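Local coordinates for glycosylation Associate Protein 2 (Streptococcus agalactiae serotype V, PDB 6OYC), which probably takes part, as a component of the Gap123 complex, in the glycosylation and secretion of cell-surface proteins handled by the streptococcal accessory Sec system, at residues 187-192 with 273-278; 422-427 with 432-437; 453-458 with 466-471; 508-511 with 515-518. All blocks are in the same frame, centred on the assembly; numbering follows the deposited sequence.

Contact 1 (187-192 with 273-278); sequences ELFLEH and GERHID
R275 puts one end of its guanidinium over the ring of F189, and I277 adds a methyl group at the far end of the same ring. The arginine meets the ring with NH2, which stands 3.5 Å above the ring plane and over its centre. Its CZ lies 4.7 Å from the F189 centroid and close to the ring normal, the geometry of a cation-pi pair. The guanidinium does not lie flat on the phenyl group: the two planes are 72° apart, so the arginine dips one edge into the face. Its reach comes from an extended chain between CG and NE, with CG set anti to the backbone N (chi1 172°). F189 takes the same first torsion (chi1 175°), which carries its ring out from strand 185-195 to meet the arginine. I277 arrives from the opposite direction, and its CD1 packs obliquely on F189 CZ at 3.5 Å. The other face of the ring has E191 N above it, offset toward the rim, so the phenyl group is bracketed by its own strand and by R275. A salt bridge from R275 NE to E283 on the adjoining strand probably steadies the arginine and may offset part of its charge. Backbone bonds of F189 with H258 tie strand 185-195 to strand 251-262 of an antiparallel sheet. Strand 274-277 is the outermost strand of the mixed sheet of the alpha/beta-hydrolase-like domain, flanked by strand 283-289, and the contact thus bridges two separate sheets through side chains alone.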
# COMPACT_ATOMS: atom_id res chain seq x y z
N GLU B 187 -8.56 -11.12 -0.26
CA GLU B 187 -9.21 -9.84 -0.13
C GLU B 187 -9.86 -9.45 -1.44
O GLU B 187 -9.29 -9.62 -2.52
CB GLU B 187 -8.20 -8.77 0.28
CG GLU B 187 -7.89 -8.77 1.75
CD GLU B 187 -6.96 -7.62 2.19
OE1 GLU B 187 -6.36 -6.94 1.33
OE2 GLU B 187 -6.83 -7.42 3.42
N LEU B 188 -11.06 -8.90 -1.35
CA LEU B 188 -11.75 -8.30 -2.47
C LEU B 188 -12.18 -6.90 -2.05
O LEU B 188 -12.59 -6.71 -0.90
CB LEU B 188 -12.98 -9.13 -2.88
CG LEU B 188 -12.67 -10.59 -3.22
CD1 LEU B 188 -13.93 -11.43 -3.31
CD2 LEU B 188 -11.90 -10.66 -4.53
N PHE B 189 -12.13 -5.94 -2.98
CA PHE B 189 -12.75 -4.64 -2.74
C PHE B 189 -13.25 -4.06 -4.06
O PHE B 189 -12.47 -3.88 -5.00
CB PHE B 189 -11.79 -3.66 -2.06
CG PHE B 189 -12.37 -2.29 -1.93
CD1 PHE B 189 -13.49 -2.09 -1.14
CD2 PHE B 189 -11.83 -1.22 -2.62
CE1 PHE B 189 -14.07 -0.85 -1.02
CE2 PHE B 189 -12.40 0.03 -2.50
CZ PHE B 189 -13.52 0.22 -1.71
N LEU B 190 -14.53 -3.73 -4.11
CA LEU B 190 -15.17 -3.22 -5.32
C LEU B 190 -15.40 -1.72 -5.17
O LEU B 190 -16.21 -1.29 -4.34
CB LEU B 190 -16.49 -3.94 -5.56
CG LEU B 190 -17.38 -3.41 -6.67
CD1 LEU B 190 -16.72 -3.75 -7.98
CD2 LEU B 190 -18.81 -4.01 -6.58
N GLU B 191 -14.68 -0.92 -5.95
CA GLU B 191 -15.00 0.49 -6.08
C GLU B 191 -16.35 0.65 -6.74
O GLU B 191 -16.55 0.20 -7.87
CB GLU B 191 -13.97 1.19 -6.95
CG GLU B 191 -12.75 1.61 -6.25
CD GLU B 191 -11.86 2.38 -7.19
OE1 GLU B 191 -10.67 1.98 -7.29
OE2 GLU B 191 -12.36 3.36 -7.82
N HIS B 192 -17.27 1.34 -6.07
CA HIS B 192 -18.52 1.65 -6.74
C HIS B 192 -19.17 2.81 -6.03
O HIS B 192 -18.76 3.20 -4.94
CB HIS B 192 -19.46 0.46 -6.75
CG HIS B 192 -19.94 0.12 -5.38
ND1 HIS B 192 -19.10 -0.34 -4.40
CD2 HIS B 192 -21.17 0.23 -4.82
CE1 HIS B 192 -19.79 -0.53 -3.29
NE2 HIS B 192 -21.04 -0.18 -3.51
N GLY B 273 1.03 -2.88 7.17
CA GLY B 273 0.56 -1.90 6.20
C GLY B 273 -0.80 -1.33 6.57
O GLY B 273 -1.61 -1.97 7.25
N GLU B 274 -1.06 -0.12 6.11
CA GLU B 274 -2.27 0.61 6.47
C GLU B 274 -3.04 1.02 5.22
O GLU B 274 -2.44 1.42 4.21
CB GLU B 274 -1.94 1.85 7.31
CG GLU B 274 -1.49 1.55 8.74
CD GLU B 274 -1.43 2.82 9.61
OE1 GLU B 274 -0.40 3.53 9.59
OE2 GLU B 274 -2.44 3.12 10.28
N ARG B 275 -4.36 0.92 5.30
CA ARG B 275 -5.26 1.30 4.21
C ARG B 275 -5.97 2.59 4.59
O ARG B 275 -6.46 2.73 5.71
CB ARG B 275 -6.27 0.18 3.96
CG ARG B 275 -7.40 0.52 2.96
CD ARG B 275 -7.98 -0.79 2.41
NE ARG B 275 -9.18 -0.61 1.61
CZ ARG B 275 -10.42 -0.56 2.11
NH1 ARG B 275 -10.62 -0.66 3.42
NH2 ARG B 275 -11.44 -0.41 1.30
N HIS B 276 -6.04 3.53 3.65
CA HIS B 276 -6.82 4.74 3.82
C HIS B 276 -7.75 4.89 2.62
O HIS B 276 -7.43 4.42 1.52
CB HIS B 276 -5.90 5.97 3.97
CG HIS B 276 -4.67 5.71 4.79
ND1 HIS B 276 -4.53 6.15 6.08
CD2 HIS B 276 -3.53 5.03 4.50
CE1 HIS B 276 -3.36 5.77 6.56
NE2 HIS B 276 -2.73 5.08 5.62
N ILE B 277 -8.90 5.53 2.82
CA ILE B 277 -9.93 5.58 1.79
C ILE B 277 -10.78 6.84 1.95
O ILE B 277 -10.95 7.35 3.06
CB ILE B 277 -10.79 4.30 1.83
CG1 ILE B 277 -11.59 4.14 0.55
CG2 ILE B 277 -11.71 4.27 3.04
CD1 ILE B 277 -11.95 2.70 0.28
N ASP B 278 -11.32 7.33 0.85
CA ASP B 278 -12.18 8.50 0.85
C ASP B 278 -13.62 8.10 0.54
O ASP B 278 -13.92 6.92 0.35
CB ASP B 278 -11.65 9.55 -0.14
CG ASP B 278 -12.04 9.28 -1.58
OD1 ASP B 278 -12.36 8.12 -1.95
OD2 ASP B 278 -12.01 10.26 -2.37

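Contact 2 (422-427 with 432-437); sequences LNQGDL and SEKLNN
A first torsion with CG beside the backbone N and anti to the carbonyl carbon (chi1 -62°), followed by a bend at chi2 (-54°), folds the side chain of Q424 across to K434 and L435. The amide reaches the flank of helix 429-444 and splits its contacts between these two residues. Its OE1 lies 3.7 Å from K434 CB, while NE2 comes equally close to the backbone of L435, 3.7 Å from its CA. The aliphatic part takes a share as well, with Q424 CG 4.1 Å from L435 CB. K434 touches with the root of its chain, and its ammonium end leads away from helix 416-424. One residue earlier, N423 CB approaches L435 CD1 at 4.4 Å, a loose apolar touch, and the leucine packs further on Q420. G425, with positive phi, ends helix 416-424 and starts the turn into the next helix. Within that turn D426 OD1 accepts from T428 N. S432 OG, on helix 429-444, bonds to the side chains of Q420 and Q403. The contact thus joins two consecutive helices near their connection. Although an amide is at its centre, no hydrogen bond links the two segments across it; Q424 serves by van der Waals packing, its amide lying against K434 CB and the backbone of L435, and the polar bonds nearby are made by D426 and S432.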
# COMPACT_ATOMS: atom_id res chain seq x y z
N LEU B 422 -10.56 11.34 -14.22
CA LEU B 422 -10.75 11.28 -12.78
C LEU B 422 -10.82 12.69 -12.20
O LEU B 422 -11.67 12.97 -11.34
CB LEU B 422 -9.63 10.47 -12.13
CG LEU B 422 -9.73 10.04 -10.66
CD1 LEU B 422 -8.80 8.86 -10.35
CD2 LEU B 422 -9.40 11.18 -9.71
N ASN B 423 -9.96 13.60 -12.66
CA ASN B 423 -9.79 14.89 -11.99
C ASN B 423 -10.55 16.03 -12.64
O ASN B 423 -10.96 16.96 -11.94
CB ASN B 423 -8.31 15.27 -11.93
CG ASN B 423 -7.57 14.53 -10.81
OD1 ASN B 423 -6.90 13.53 -11.06
ND2 ASN B 423 -7.69 15.04 -9.57
N GLN B 424 -10.76 15.98 -13.96
CA GLN B 424 -11.46 17.03 -14.68
C GLN B 424 -12.83 16.62 -15.18
O GLN B 424 -13.70 17.48 -15.34
CB GLN B 424 -10.63 17.52 -15.87
CG GLN B 424 -9.30 18.13 -15.47
CD GLN B 424 -9.47 19.24 -14.45
OE1 GLN B 424 -10.40 20.06 -14.54
NE2 GLN B 424 -8.56 19.28 -13.48
N GLY B 425 -13.04 15.33 -15.46
CA GLY B 425 -14.32 14.88 -15.97
C GLY B 425 -14.48 14.96 -17.47
O GLY B 425 -15.52 14.54 -17.99
N ASP B 426 -13.49 15.48 -18.20
CA ASP B 426 -13.54 15.46 -19.66
C ASP B 426 -12.13 15.70 -20.20
O ASP B 426 -11.20 16.02 -19.46
CB ASP B 426 -14.52 16.50 -20.21
CG ASP B 426 -13.98 17.92 -20.13
OD1 ASP B 426 -13.07 18.26 -20.92
OD2 ASP B 426 -14.47 18.68 -19.26
N LEU B 427 -12.00 15.56 -21.51
CA LEU B 427 -10.69 15.61 -22.15
C LEU B 427 -10.49 16.87 -22.99
O LEU B 427 -9.63 16.87 -23.88
CB LEU B 427 -10.49 14.37 -23.02
CG LEU B 427 -10.37 13.09 -22.20
CD1 LEU B 427 -9.96 11.96 -23.12
CD2 LEU B 427 -9.38 13.26 -21.03
N SER B 432 -7.33 20.14 -19.88
CA SER B 432 -5.93 19.74 -19.79
C SER B 432 -5.09 20.81 -19.09
O SER B 432 -4.28 20.49 -18.21
CB SER B 432 -5.40 19.44 -21.19
OG SER B 432 -5.71 18.11 -21.57
N GLU B 433 -5.29 22.08 -19.45
CA GLU B 433 -4.55 23.15 -18.80
C GLU B 433 -5.00 23.30 -17.35
O GLU B 433 -4.19 23.63 -16.47
CB GLU B 433 -4.71 24.46 -19.58
CG GLU B 433 -5.86 25.38 -19.14
CD GLU B 433 -6.00 26.61 -20.03
OE1 GLU B 433 -5.18 26.75 -20.96
OE2 GLU B 433 -6.93 27.44 -19.81
N LYS B 434 -6.28 23.05 -17.08
CA LYS B 434 -6.78 23.08 -15.71
C LYS B 434 -6.08 22.03 -14.85
O LYS B 434 -5.76 22.29 -13.68
CB LYS B 434 -8.29 22.83 -15.70
CG LYS B 434 -9.17 24.03 -16.02
CD LYS B 434 -10.57 23.83 -15.44
CE LYS B 434 -11.52 24.93 -15.91
NZ LYS B 434 -11.48 25.09 -17.39
N LEU B 435 -5.86 20.84 -15.40
CA LEU B 435 -5.14 19.80 -14.67
C LEU B 435 -3.68 20.19 -14.46
O LEU B 435 -3.12 19.94 -13.39
CB LEU B 435 -5.26 18.47 -15.42
CG LEU B 435 -4.42 17.29 -14.94
CD1 LEU B 435 -4.62 17.08 -13.46
CD2 LEU B 435 -4.78 16.01 -15.73
N ASN B 436 -3.05 20.80 -15.47
CA ASN B 436 -1.72 21.36 -15.26
C ASN B 436 -1.74 22.36 -14.11
O ASN B 436 -0.91 22.31 -13.20
CB ASN B 436 -1.20 22.02 -16.53
CG ASN B 436 -0.68 21.01 -17.54
OD1 ASN B 436 -0.53 19.84 -17.23
ND2 ASN B 436 -0.40 21.47 -18.75
N ASN B 437 -2.72 23.26 -14.12
CA ASN B 437 -2.75 24.31 -13.11
C ASN B 437 -3.07 23.76 -11.73
O ASN B 437 -2.64 24.33 -10.72
CB ASN B 437 -3.74 25.39 -13.54
CG ASN B 437 -3.24 26.18 -14.74
OD1 ASN B 437 -2.03 26.35 -14.92
ND2 ASN B 437 -4.16 26.65 -15.58

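Contact 3 (453-458 with 466-471); sequences FALAYM and TAFSDL
Y457 and F468 lie ring against ring where strand 452-458 faces helix 467-473. The centroids are 4.4 Å apart with the planes at 32°, an oblique meeting that is neither a stack nor edge-to-face. The phenylalanine comes over one face of the tyrosine, and packing is tight at Y457 CE1 and F468 CD2, 3.2 Å apart. F468 CB adds a CH-pi contact, 4.2 Å from the Y457 centroid and over that face. L455 extends the patch by using both methyls: CD2 lies 3.8 Å from F468 CD1, and CD1 meets L471 CD2 at 3.7 Å. The same L471 methyl rests over a face of F453, with F453 CD2 at 4.2 Å. Alternate strand residues F453, L455 and Y457 thus meet F468 and L471, three residues apart and so nearly one turn along the helix. Y457 has CG wedged between its backbone N and carbonyl carbon (chi1 60°), whereas F468 has CG anti to the backbone N, which sends its ring toward the strand. Farther out, F468 also touches I482, Y457 and A467 touch P394, and N397 ND2 donates to D470 OD2 on the helix flank. The segments' directions differ by 137°, as in a beta-alpha-beta crossover, here strand 452-458, helix 467-473 and strand 482-487. The tyrosine lies near, without touching, a possible Ser-His-Asp triad. Chemically the interface is apolar and aromatic: it fixes the helix on the sheet by shape and ring contact, with no polar bond between the two segments.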
# COMPACT_ATOMS: atom_id res chain seq x y z
N PHE B 453 15.78 20.87 -3.27
CA PHE B 453 15.37 19.90 -4.27
C PHE B 453 16.58 19.23 -4.91
O PHE B 453 17.43 19.92 -5.49
CB PHE B 453 14.51 20.54 -5.37
CG PHE B 453 13.15 20.96 -4.90
CD1 PHE B 453 12.97 22.19 -4.28
CD2 PHE B 453 12.05 20.15 -5.09
CE1 PHE B 453 11.71 22.59 -3.85
CE2 PHE B 453 10.79 20.54 -4.66
CZ PHE B 453 10.62 21.77 -4.04
N ALA B 454 16.65 17.91 -4.82
CA ALA B 454 17.57 17.11 -5.61
C ALA B 454 16.79 16.55 -6.78
O ALA B 454 15.86 15.76 -6.58
CB ALA B 454 18.19 15.99 -4.79
N LEU B 455 17.16 16.95 -7.99
CA LEU B 455 16.32 16.69 -9.15
C LEU B 455 17.16 16.10 -10.26
O LEU B 455 18.15 16.71 -10.69
CB LEU B 455 15.65 17.99 -9.59
CG LEU B 455 14.43 17.89 -10.48
CD1 LEU B 455 13.57 19.11 -10.21
CD2 LEU B 455 14.86 17.85 -11.94
N ALA B 456 16.79 14.91 -10.72
CA ALA B 456 17.32 14.35 -11.95
C ALA B 456 16.22 14.37 -13.00
O ALA B 456 15.06 14.08 -12.70
CB ALA B 456 17.83 12.93 -11.74
N TYR B 457 16.58 14.73 -14.23
CA TYR B 457 15.60 14.86 -15.30
C TYR B 457 16.22 14.42 -16.61
O TYR B 457 17.44 14.44 -16.78
CB TYR B 457 15.07 16.30 -15.43
CG TYR B 457 16.15 17.31 -15.72
CD1 TYR B 457 16.96 17.80 -14.70
CD2 TYR B 457 16.37 17.77 -17.02
CE1 TYR B 457 17.96 18.71 -14.96
CE2 TYR B 457 17.37 18.69 -17.29
CZ TYR B 457 18.16 19.16 -16.25
OH TYR B 457 19.15 20.08 -16.49
N MET B 458 15.35 14.02 -17.54
CA MET B 458 15.75 13.73 -18.90
C MET B 458 15.64 15.00 -19.73
O MET B 458 14.62 15.70 -19.65
CB MET B 458 14.88 12.62 -19.49
CG MET B 458 14.90 11.33 -18.71
SD MET B 458 16.58 10.82 -18.28
CE MET B 458 17.15 10.12 -19.82
N THR B 466 8.92 20.06 -19.96
CA THR B 466 8.90 21.34 -19.27
C THR B 466 9.05 21.25 -17.75
O THR B 466 9.06 22.30 -17.09
CB THR B 466 7.58 22.05 -19.63
OG1 THR B 466 7.43 23.25 -18.88
CG2 THR B 466 6.38 21.13 -19.39
N ALA B 467 9.19 20.05 -17.18
CA ALA B 467 9.02 19.87 -15.74
C ALA B 467 10.09 20.63 -14.95
O ALA B 467 9.77 21.47 -14.10
CB ALA B 467 9.04 18.38 -15.40
N PHE B 468 11.37 20.32 -15.19
CA PHE B 468 12.44 20.98 -14.44
C PHE B 468 12.37 22.50 -14.60
O PHE B 468 12.36 23.23 -13.61
CB PHE B 468 13.80 20.46 -14.88
CG PHE B 468 14.96 21.12 -14.18
CD1 PHE B 468 14.85 21.52 -12.86
CD2 PHE B 468 16.14 21.38 -14.85
CE1 PHE B 468 15.91 22.15 -12.21
CE2 PHE B 468 17.20 22.00 -14.21
CZ PHE B 468 17.08 22.39 -12.89
N SER B 469 12.33 22.98 -15.85
CA SER B 469 12.31 24.42 -16.10
C SER B 469 11.18 25.10 -15.35
O SER B 469 11.40 26.09 -14.64
CB SER B 469 12.19 24.69 -17.60
OG SER B 469 12.91 23.74 -18.35
N ASP B 470 9.96 24.58 -15.49
CA ASP B 470 8.81 25.17 -14.80
C ASP B 470 9.05 25.33 -13.32
O ASP B 470 8.58 26.30 -12.71
CB ASP B 470 7.58 24.31 -14.99
CG ASP B 470 7.05 24.37 -16.37
OD1 ASP B 470 7.39 25.35 -17.07
OD2 ASP B 470 6.32 23.45 -16.77
N LEU B 471 9.78 24.39 -12.72
CA LEU B 471 9.99 24.41 -11.28
C LEU B 471 10.90 25.56 -10.87
O LEU B 471 10.64 26.24 -9.86
CB LEU B 471 10.54 23.07 -10.82
CG LEU B 471 10.63 22.91 -9.30
CD1 LEU B 471 9.28 23.25 -8.68
CD2 LEU B 471 11.08 21.51 -8.94

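Contact 4 (508-511 with 515-518); sequences RMLS and GRKE
L510 O accepts the backbone N of R516 at 2.9 Å, the shortest polar bond between the end of helix 495-514 and the tail that follows. The N-H points well at the oxygen (158°), but the donor stands 41° out of the carbonyl plane, off either lone pair. The donor is six positions beyond the acceptor, one more than in the 6→1 bond of a Schellman motif, so that definition is not met. Next to it, G515 N makes only a weak bond to S511 O at 3.4 Å. G515 is the first residue to leave the helix, and its positive phi turns the chain back, so that R516 runs beside the last turn. There R516 O receives a CA-H...O contact from S511 CA at 3.1 Å. The side chains continue the apposition: R516 CB lies 3.7 Å from L510 CB, and R516 CD reaches L510 CD2 at 3.9 Å. With CG anti to its carbonyl carbon (chi1 -70°) and the chain extended to NE, the arginine crosses the leucine obliquely and carries its charged end beyond it. That end is held outside the contact, by P295 O at NE and by a salt bridge from NH2 to D292, with K294 O also accepting from NH2. L510 and R516 both pack on P296. One residue therefore works in two ways: the methylenes of R516 cover a buried leucine, and its guanidinium fastens the C-terminal tail to the 292-296 loop, while one good backbone bond, helped by a weak one, closes the helix end.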
# COMPACT_ATOMS: atom_id res chain seq x y z
N ARG B 508 24.48 10.58 0.49
CA ARG B 508 25.28 11.78 0.72
C ARG B 508 24.51 12.82 1.52
O ARG B 508 25.13 13.64 2.20
CB ARG B 508 25.73 12.37 -0.62
CG ARG B 508 24.85 13.51 -1.12
CD ARG B 508 25.55 14.37 -2.16
NE ARG B 508 24.99 15.72 -2.22
CZ ARG B 508 25.64 16.81 -1.82
NH1 ARG B 508 26.88 16.72 -1.35
NH2 ARG B 508 25.05 18.00 -1.91
N MET B 509 23.19 12.80 1.48
CA MET B 509 22.44 13.77 2.26
C MET B 509 22.21 13.32 3.70
O MET B 509 22.23 14.15 4.62
CB MET B 509 21.11 14.06 1.59
CG MET B 509 20.41 15.24 2.20
SD MET B 509 18.65 14.99 2.07
CE MET B 509 18.45 13.93 3.50
N LEU B 510 21.98 12.02 3.92
CA LEU B 510 21.94 11.51 5.28
C LEU B 510 23.23 11.82 6.03
O LEU B 510 23.21 12.08 7.23
CB LEU B 510 21.66 10.00 5.27
CG LEU B 510 20.33 9.49 4.69
CD1 LEU B 510 20.33 7.98 4.66
CD2 LEU B 510 19.12 9.99 5.47
N SER B 511 24.36 11.83 5.32
CA SER B 511 25.63 12.16 5.96
C SER B 511 25.75 13.65 6.24
O SER B 511 26.05 14.06 7.37
CB SER B 511 26.80 11.71 5.08
OG SER B 511 28.00 11.81 5.81
N GLY B 515 24.13 13.40 10.04
CA GLY B 515 25.21 12.72 10.71
C GLY B 515 25.29 11.25 10.41
O GLY B 515 26.04 10.53 11.09
N ARG B 516 24.57 10.77 9.42
CA ARG B 516 24.47 9.34 9.17
C ARG B 516 25.65 8.94 8.29
O ARG B 516 25.70 9.27 7.10
CB ARG B 516 23.11 9.01 8.57
CG ARG B 516 21.99 9.19 9.60
CD ARG B 516 20.59 9.12 8.99
NE ARG B 516 19.54 8.97 10.01
CZ ARG B 516 19.25 7.82 10.62
NH1 ARG B 516 19.93 6.72 10.33
NH2 ARG B 516 18.28 7.77 11.53
N LYS B 517 26.61 8.25 8.90
CA LYS B 517 27.84 7.87 8.21
C LYS B 517 27.58 6.72 7.25
O LYS B 517 26.93 5.73 7.61
CB LYS B 517 28.90 7.50 9.25
CG LYS B 517 29.84 6.35 8.88
CD LYS B 517 30.94 6.15 9.93
CE LYS B 517 31.98 7.27 9.89
NZ LYS B 517 32.98 7.17 11.00
N GLU B 518 28.06 6.86 6.02
CA GLU B 518 27.99 5.77 5.06
C GLU B 518 29.21 4.86 5.21
O GLU B 518 29.84 4.81 6.27
CB GLU B 518 27.90 6.30 3.63
CG GLU B 518 28.32 5.29 2.56
CD GLU B 518 27.54 3.99 2.63
OE1 GLU B 518 26.38 3.96 2.16
OE2 GLU B 518 28.07 2.99 3.17

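Only contact 3 is buried; contacts 1, 2 and 4 are partly buried. Contact 3 is an apolar and aromatic seam between the next-to-outermost strand 452-458 of the mixed sheet and the helix packed on it. Contact 1 reaches the same sheet at its outermost strand 274-277, yet there a charged arginine meets a phenyl ring from another sheet; the centres of contacts 1 and 3 are 33 Å apart. Contacts 2 and 4 are local, each following a helix end where a glycine with positive phi turns the chain. They differ in means: contact 2 rests on van der Waals packing, contact 4 on backbone bonds. Helix 429-444 of contact 2 is followed in the chain by strand 452-458 of contact 3.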